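Local atomic coordinates of OmpT protein (Vibrio cholerae serotype O1, PDB entry 6EHE), a protein that probably forms a beta-barrel channel in the outer membrane through which small solutes and ions diffuse, as non-specific porins do. Residues Lys238-Ala243 with Gly266-Phe271; Arg276-Tyr281 with Gly314-Trp319. All coordinates share one frame; numbering follows the deposited sequence.

Interaction 1: residues Lys238-Ala243 with Gly266-Phe271; sequences KTKLYA and GVEYKF. With C8E ((hydroxyethyloxy)tri(ethyloxy)octane), chain B.
Lys238-Ala243 and Gly266-Phe271 pair as antiparallel neighbours in the wall of a 16-stranded porin barrel, where strands 239-252 and 257-272 form a beta hairpin. Two hydrogen-bonded pairs join the strands: Lys240 with Glu268 and Tyr242 with Gly266, alternating with the non-hydrogen-bonded pairs Thr239-Tyr269 and Leu241-Val267. At the hairpin's open end Lys270 N gives a further bond to Lys238 O (2.8 Å). Side chains alternate between the two faces of the wall. On one face Leu241 CD2 reaches Val267 CB at 3.9 Å, Thr239 OG1 lies at the edge of the Tyr269 ring, and C2 of the detergent C8E lies 3.8 Å from Val267 CG1, consistent with a lipid-facing surface. The face of Lys240, Tyr242 and Glu268 carries the charged pair. There Tyr242 has CG between its backbone N and carbonyl carbon (chi1 57°), which lays the ring over Gly266, whose CA sits 3.9 Å from the ring centroid in a CH-pi contact; the Tyr242 hydroxyl goes on to Glu280. Glu268 and Lys240 run side by side. While Glu268 OE2 is hydrogen-bonded to Tyr95 OH, OE1 receives Lys240 NZ in a salt bridge of 2.9 Å, nearly along the C-O axis.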
loop_
_atom_site.group_PDB
_atom_site.type_symbol
_atom_site.label_atom_id
_atom_site.label_comp_id
_atom_site.label_asym_id
_atom_site.label_seq_id
_atom_site.Cartn_x
_atom_site.Cartn_y
_atom_site.Cartn_z
ATOM N N LYS A 238 -5.962 -8.012 -24.070
ATOM C CA LYS A 238 -5.708 -8.164 -22.646
ATOM C C LYS A 238 -4.343 -7.608 -22.271
ATOM O O LYS A 238 -3.680 -8.119 -21.365
ATOM C CB LYS A 238 -5.807 -9.632 -22.244
ATOM C CG LYS A 238 -6.841 -10.422 -23.018
ATOM C CD LYS A 238 -6.772 -11.895 -22.678
ATOM C CE LYS A 238 -7.590 -12.697 -23.657
ATOM N NZ LYS A 238 -8.846 -11.955 -23.950
ATOM N N THR A 239 -3.914 -6.571 -22.978
ATOM C CA THR A 239 -2.576 -6.017 -22.853
ATOM C C THR A 239 -2.687 -4.542 -22.512
ATOM O O THR A 239 -3.256 -3.771 -23.287
ATOM C CB THR A 239 -1.806 -6.192 -24.158
ATOM O OG1 THR A 239 -2.146 -7.456 -24.734
ATOM C CG2 THR A 239 -0.295 -6.124 -23.909
ATOM N N LYS A 240 -2.161 -4.153 -21.361
ATOM C CA LYS A 240 -1.988 -2.745 -21.027
ATOM C C LYS A 240 -0.499 -2.447 -20.940
ATOM O O LYS A 240 0.261 -3.234 -20.362
ATOM C CB LYS A 240 -2.660 -2.381 -19.700
ATOM C CG LYS A 240 -4.176 -2.545 -19.650
ATOM C CD LYS A 240 -4.757 -1.872 -18.386
ATOM C CE LYS A 240 -6.008 -2.590 -17.872
ATOM N NZ LYS A 240 -5.729 -3.717 -16.904
ATOM N N LEU A 241 -0.079 -1.346 -21.555
ATOM C CA LEU A 241 1.176 -0.715 -21.195
ATOM C C LEU A 241 0.916 0.200 -20.009
ATOM O O LEU A 241 -0.195 0.711 -19.842
ATOM C CB LEU A 241 1.726 0.116 -22.350
ATOM C CG LEU A 241 2.389 -0.577 -23.534
ATOM C CD1 LEU A 241 3.010 0.448 -24.483
ATOM C CD2 LEU A 241 3.427 -1.575 -23.053
ATOM N N TYR A 242 1.943 0.414 -19.187
ATOM C CA TYR A 242 1.785 1.335 -18.074
ATOM C C TYR A 242 3.106 2.021 -17.796
ATOM O O TYR A 242 4.177 1.484 -18.091
ATOM C CB TYR A 242 1.270 0.635 -16.809
ATOM C CG TYR A 242 2.122 -0.515 -16.320
ATOM C CD1 TYR A 242 3.221 -0.283 -15.490
ATOM C CD2 TYR A 242 1.834 -1.824 -16.670
ATOM C CE1 TYR A 242 4.015 -1.317 -15.024
ATOM C CE2 TYR A 242 2.626 -2.873 -16.197
ATOM C CZ TYR A 242 3.719 -2.595 -15.372
ATOM O OH TYR A 242 4.523 -3.587 -14.877
ATOM N N ALA A 243 3.024 3.217 -17.220
ATOM C CA ALA A 243 4.246 3.928 -16.879
ATOM C C ALA A 243 3.954 4.911 -15.770
ATOM O O ALA A 243 2.798 5.263 -15.524
ATOM C CB ALA A 243 4.825 4.662 -18.089
ATOM N N GLY A 266 6.247 -0.511 -18.075
ATOM C CA GLY A 266 6.045 -1.949 -18.155
ATOM C C GLY A 266 4.856 -2.320 -19.013
ATOM O O GLY A 266 4.173 -1.466 -19.591
ATOM N N VAL A 267 4.615 -3.628 -19.059
ATOM C CA VAL A 267 3.538 -4.244 -19.827
ATOM C C VAL A 267 2.885 -5.295 -18.946
ATOM O O VAL A 267 3.562 -5.968 -18.158
ATOM C CB VAL A 267 4.046 -4.900 -21.132
ATOM C CG1 VAL A 267 5.091 -5.971 -20.815
ATOM C CG2 VAL A 267 2.899 -5.516 -21.916
ATOM N N GLU A 268 1.570 -5.428 -19.092
ATOM C CA GLU A 268 0.747 -6.386 -18.374
ATOM C C GLU A 268 -0.115 -7.116 -19.388
ATOM O O GLU A 268 -0.773 -6.478 -20.221
ATOM C CB GLU A 268 -0.137 -5.682 -17.337
ATOM C CG GLU A 268 -1.310 -6.508 -16.832
ATOM C CD GLU A 268 -2.308 -5.674 -16.053
ATOM O OE1 GLU A 268 -3.174 -5.005 -16.675
ATOM O OE2 GLU A 268 -2.204 -5.665 -14.806
ATOM N N TYR A 269 -0.083 -8.443 -19.341
ATOM C CA TYR A 269 -0.976 -9.266 -20.130
ATOM C C TYR A 269 -1.827 -10.054 -19.160
ATOM O O TYR A 269 -1.300 -10.842 -18.371
ATOM C CB TYR A 269 -0.211 -10.201 -21.054
ATOM C CG TYR A 269 -1.140 -10.989 -21.942
ATOM C CD1 TYR A 269 -1.667 -10.427 -23.097
ATOM C CD2 TYR A 269 -1.518 -12.284 -21.607
ATOM C CE1 TYR A 269 -2.516 -11.138 -23.909
ATOM C CE2 TYR A 269 -2.374 -12.994 -22.405
ATOM C CZ TYR A 269 -2.875 -12.419 -23.555
ATOM O OH TYR A 269 -3.733 -13.147 -24.352
ATOM N N LYS A 270 -3.134 -9.818 -19.192
ATOM C CA LYS A 270 -4.066 -10.548 -18.343
ATOM C C LYS A 270 -4.589 -11.703 -19.178
ATOM O O LYS A 270 -5.502 -11.531 -19.985
ATOM C CB LYS A 270 -5.193 -9.638 -17.860
ATOM C CG LYS A 270 -4.850 -8.841 -16.616
ATOM C CD LYS A 270 -5.559 -7.495 -16.575
ATOM C CE LYS A 270 -6.512 -7.410 -15.393
ATOM N NZ LYS A 270 -7.349 -6.177 -15.434
ATOM N N PHE A 271 -4.001 -12.887 -19.008
ATOM C CA PHE A 271 -4.387 -14.012 -19.855
ATOM C C PHE A 271 -5.854 -14.348 -19.655
ATOM O O PHE A 271 -6.625 -14.445 -20.617
ATOM C CB PHE A 271 -3.504 -15.223 -19.552
ATOM C CG PHE A 271 -3.860 -16.444 -20.362
ATOM C CD1 PHE A 271 -3.390 -16.602 -21.639
ATOM C CD2 PHE A 271 -4.672 -17.434 -19.833
ATOM C CE1 PHE A 271 -3.718 -17.718 -22.379
ATOM C CE2 PHE A 271 -5.015 -18.561 -20.578
ATOM C CZ PHE A 271 -4.531 -18.697 -21.852
HETATM C C1 C8E B . 5.338 -10.328 -20.472
HETATM C C2 C8E B . 4.204 -9.617 -21.225
HETATM C C3 C8E B . 3.600 -10.434 -22.376
HETATM C C4 C8E B . 3.570 -9.651 -23.692
HETATM C C5 C8E B . 2.173 -9.118 -24.038
HETATM C C6 C8E B . 1.556 -9.733 -25.307
#

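Interaction 2: residues Arg276-Tyr281 with Gly314-Trp319; sequences RVYAEY and GARYYW. Unlike the reference sequence in segment 314-319: Tyr317 (reference Ile).
Arg276 and Tyr278 both hold CG between the backbone N and the carbonyl carbon (chi1 50° and 44°), a setting that swings their side chains across the strand edge toward Arg316, Tyr318 and Gly314. It is a worked case of how a porin's last strand, 309-318, is paired with the strand before it, 275-286. The backbones are antiparallel: Arg276 N to Arg316 O and Arg316 N to Arg276 O are both 2.9 Å, and Tyr278 with Gly314 forms the next hydrogen-bonded pair. Between them, on the opposite face, Val277 CG2 meets Ala315 CB at 4.1 Å.

The Tyr278 ring lies flat over glycine backbone, with Gly314 CA 4.0 Å from its centroid and Gly314 O above its centre. The Arg316 chain, extended from CG to NE, passes the edge of that ring with CG near its plane, and the guanidinium stands almost perpendicular to it. From there NE donates to Tyr278 OH at 3.2 Å, somewhat bent and tilted from the guanidinium plane. Arg316 NH1 reaches Tyr318 OH at 3.3 Å, in plane and nearly straight (173°). One guanidinium thus bridges two phenols, which should restrict its rotation.

Tyr318 OH also lies over a face of the Arg276 guanidinium, 3.2 Å from NE, but the angle there is too poor for a hydrogen bond. Arg276 finds its hydrogen-bond partner at Tyr95 OH; Tyr278 stacks on the Tyr95 ring and is hydrogen-bonded through its hydroxyl to Glu14. Arg276 NH1 and Arg316 NH1 come within 4.8 Å, and Arg12 adds another positive charge close to Arg316. The tyrosine oxygens and Glu14 would probably offset part of this positive charge and help hold the two arginines in place.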
loop_
_atom_site.group_PDB
_atom_site.type_symbol
_atom_site.label_atom_id
_atom_site.label_comp_id
_atom_site.label_asym_id
_atom_site.label_seq_id
_atom_site.Cartn_x
_atom_site.Cartn_y
_atom_site.Cartn_z
ATOM N N ARG A 276 -1.882 -13.892 -15.081
ATOM C CA ARG A 276 -1.372 -12.693 -15.722
ATOM C C ARG A 276 0.141 -12.705 -15.699
ATOM O O ARG A 276 0.764 -13.332 -14.843
ATOM C CB ARG A 276 -1.899 -11.431 -15.053
ATOM C CG ARG A 276 -1.735 -11.416 -13.581
ATOM C CD ARG A 276 -2.310 -10.129 -13.016
ATOM N NE ARG A 276 -3.765 -10.149 -12.838
ATOM C CZ ARG A 276 -4.480 -9.089 -12.453
ATOM N NH1 ARG A 276 -3.879 -7.925 -12.220
ATOM N NH2 ARG A 276 -5.791 -9.185 -12.301
ATOM N N VAL A 277 0.720 -12.011 -16.662
ATOM C CA VAL A 277 2.163 -11.913 -16.799
ATOM C C VAL A 277 2.517 -10.448 -16.988
ATOM O O VAL A 277 1.755 -9.683 -17.595
ATOM C CB VAL A 277 2.669 -12.774 -17.979
ATOM C CG1 VAL A 277 4.182 -12.707 -18.083
ATOM C CG2 VAL A 277 2.255 -14.202 -17.757
ATOM N N TYR A 278 3.666 -10.045 -16.447
ATOM C CA TYR A 278 4.001 -8.625 -16.472
ATOM C C TYR A 278 5.504 -8.438 -16.414
ATOM O O TYR A 278 6.220 -9.205 -15.764
ATOM C CB TYR A 278 3.340 -7.858 -15.307
ATOM C CG TYR A 278 3.442 -8.580 -13.971
ATOM C CD1 TYR A 278 2.484 -9.533 -13.585
ATOM C CD2 TYR A 278 4.495 -8.310 -13.092
ATOM C CE1 TYR A 278 2.592 -10.210 -12.366
ATOM C CE2 TYR A 278 4.606 -8.985 -11.859
ATOM C CZ TYR A 278 3.660 -9.928 -11.502
ATOM O OH TYR A 278 3.788 -10.590 -10.280
ATOM N N ALA A 279 5.970 -7.392 -17.079
ATOM C CA ALA A 279 7.386 -7.045 -17.055
ATOM C C ALA A 279 7.542 -5.535 -16.927
ATOM O O ALA A 279 6.694 -4.772 -17.397
ATOM C CB ALA A 279 8.096 -7.543 -18.320
ATOM N N GLU A 280 8.648 -5.102 -16.317
ATOM C CA GLU A 280 8.774 -3.703 -15.934
ATOM C C GLU A 280 10.229 -3.299 -15.745
ATOM O O GLU A 280 10.998 -4.020 -15.103
ATOM C CB GLU A 280 7.999 -3.454 -14.643
ATOM C CG GLU A 280 8.216 -2.119 -13.914
ATOM C CD GLU A 280 7.222 -1.995 -12.773
ATOM O OE1 GLU A 280 6.087 -2.465 -13.015
ATOM O OE2 GLU A 280 7.559 -1.482 -11.659
ATOM N N TYR A 281 10.578 -2.117 -16.275
ATOM C CA TYR A 281 11.839 -1.431 -15.991
ATOM C C TYR A 281 11.605 -0.319 -14.985
ATOM O O TYR A 281 10.584 0.380 -15.046
ATOM C CB TYR A 281 12.454 -0.787 -17.243
ATOM C CG TYR A 281 12.695 -1.718 -18.402
ATOM C CD1 TYR A 281 11.775 -1.808 -19.444
ATOM C CD2 TYR A 281 13.864 -2.478 -18.483
ATOM C CE1 TYR A 281 11.994 -2.645 -20.531
ATOM C CE2 TYR A 281 14.092 -3.318 -19.557
ATOM C CZ TYR A 281 13.149 -3.396 -20.580
ATOM O OH TYR A 281 13.366 -4.229 -21.658
ATOM N N GLY A 314 7.248 -11.076 -13.830
ATOM C CA GLY A 314 6.513 -11.961 -12.950
ATOM C C GLY A 314 5.275 -12.541 -13.600
ATOM O O GLY A 314 4.830 -12.118 -14.673
ATOM N N ALA A 315 4.710 -13.516 -12.899
ATOM C CA ALA A 315 3.499 -14.180 -13.332
ATOM C C ALA A 315 2.691 -14.541 -12.100
ATOM O O ALA A 315 3.253 -14.858 -11.050
ATOM C CB ALA A 315 3.813 -15.430 -14.161
ATOM N N ARG A 316 1.373 -14.479 -12.246
ATOM C CA ARG A 316 0.435 -14.764 -11.176
ATOM C C ARG A 316 -0.630 -15.725 -11.670
ATOM O O ARG A 316 -1.140 -15.571 -12.787
ATOM C CB ARG A 316 -0.235 -13.490 -10.674
ATOM C CG ARG A 316 0.738 -12.462 -10.110
ATOM C CD ARG A 316 0.014 -11.209 -9.690
ATOM N NE ARG A 316 0.893 -10.223 -9.062
ATOM C CZ ARG A 316 0.456 -9.084 -8.534
ATOM N NH1 ARG A 316 -0.850 -8.797 -8.554
ATOM N NH2 ARG A 316 1.315 -8.236 -7.984
ATOM N N TYR A 317 -0.940 -16.718 -10.829
ATOM C CA TYR A 317 -2.083 -17.615 -10.969
ATOM C C TYR A 317 -3.026 -17.324 -9.813
ATOM O O TYR A 317 -2.586 -17.286 -8.658
ATOM C CB TYR A 317 -1.672 -19.096 -10.891
ATOM C CG TYR A 317 -1.212 -19.829 -12.165
ATOM C CD1 TYR A 317 -1.029 -19.174 -13.396
ATOM C CD2 TYR A 317 -0.953 -21.205 -12.116
ATOM C CE1 TYR A 317 -0.595 -19.887 -14.537
ATOM C CE2 TYR A 317 -0.522 -21.917 -13.236
ATOM C CZ TYR A 317 -0.347 -21.263 -14.440
ATOM O OH TYR A 317 0.075 -22.008 -15.525
ATOM N N TYR A 318 -4.317 -17.148 -10.102
ATOM C CA TYR A 318 -5.296 -16.856 -9.062
ATOM C C TYR A 318 -6.309 -17.984 -8.950
ATOM O O TYR A 318 -6.679 -18.604 -9.946
ATOM C CB TYR A 318 -6.075 -15.564 -9.327
ATOM C CG TYR A 318 -5.281 -14.305 -9.438
ATOM C CD1 TYR A 318 -4.636 -13.971 -10.617
ATOM C CD2 TYR A 318 -5.235 -13.400 -8.396
ATOM C CE1 TYR A 318 -3.924 -12.786 -10.738
ATOM C CE2 TYR A 318 -4.523 -12.215 -8.511
ATOM C CZ TYR A 318 -3.863 -11.922 -9.675
ATOM O OH TYR A 318 -3.157 -10.739 -9.800
ATOM N N TRP A 319 -6.794 -18.223 -7.733
ATOM C CA TRP A 319 -7.939 -19.114 -7.577
ATOM C C TRP A 319 -8.888 -18.606 -6.517
ATOM O O TRP A 319 -8.515 -17.736 -5.725
ATOM C CB TRP A 319 -7.482 -20.535 -7.260
ATOM C CG TRP A 319 -7.108 -20.806 -5.820
ATOM C CD1 TRP A 319 -7.951 -21.179 -4.805
ATOM C CD2 TRP A 319 -5.791 -20.772 -5.255
ATOM N NE1 TRP A 319 -7.239 -21.356 -3.640
ATOM C CE2 TRP A 319 -5.912 -21.118 -3.892
ATOM C CE3 TRP A 319 -4.526 -20.453 -5.761
ATOM C CZ2 TRP A 319 -4.813 -21.160 -3.032
ATOM C CZ3 TRP A 319 -3.432 -20.497 -4.902
ATOM C CH2 TRP A 319 -3.583 -20.850 -3.555
ATOM O OXT TRP A 319 -10.045 -19.034 -6.451
#

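Along the chain the two contacts come in series, neither nested nor crossing. Interaction 1 comes first: strand 239-252 runs out, the chain turns, and strand 257-272 returns to pair near the hairpin's open end, closing a loop of 22 residues. A short turn leads into strand 275-286, and interaction 2 then closes a longer excursion of 32 residues, part of it not modelled, when strand 309-318 comes back. Because strands 257-272 and 275-286 are themselves neighbours, joined by Tyr269 N to Val277 O, the two contacts fuse into one four-stranded portion of wall. Strand 309-318 then meets strand 3-17, through Ala315 and Thr13, and so seals the barrel.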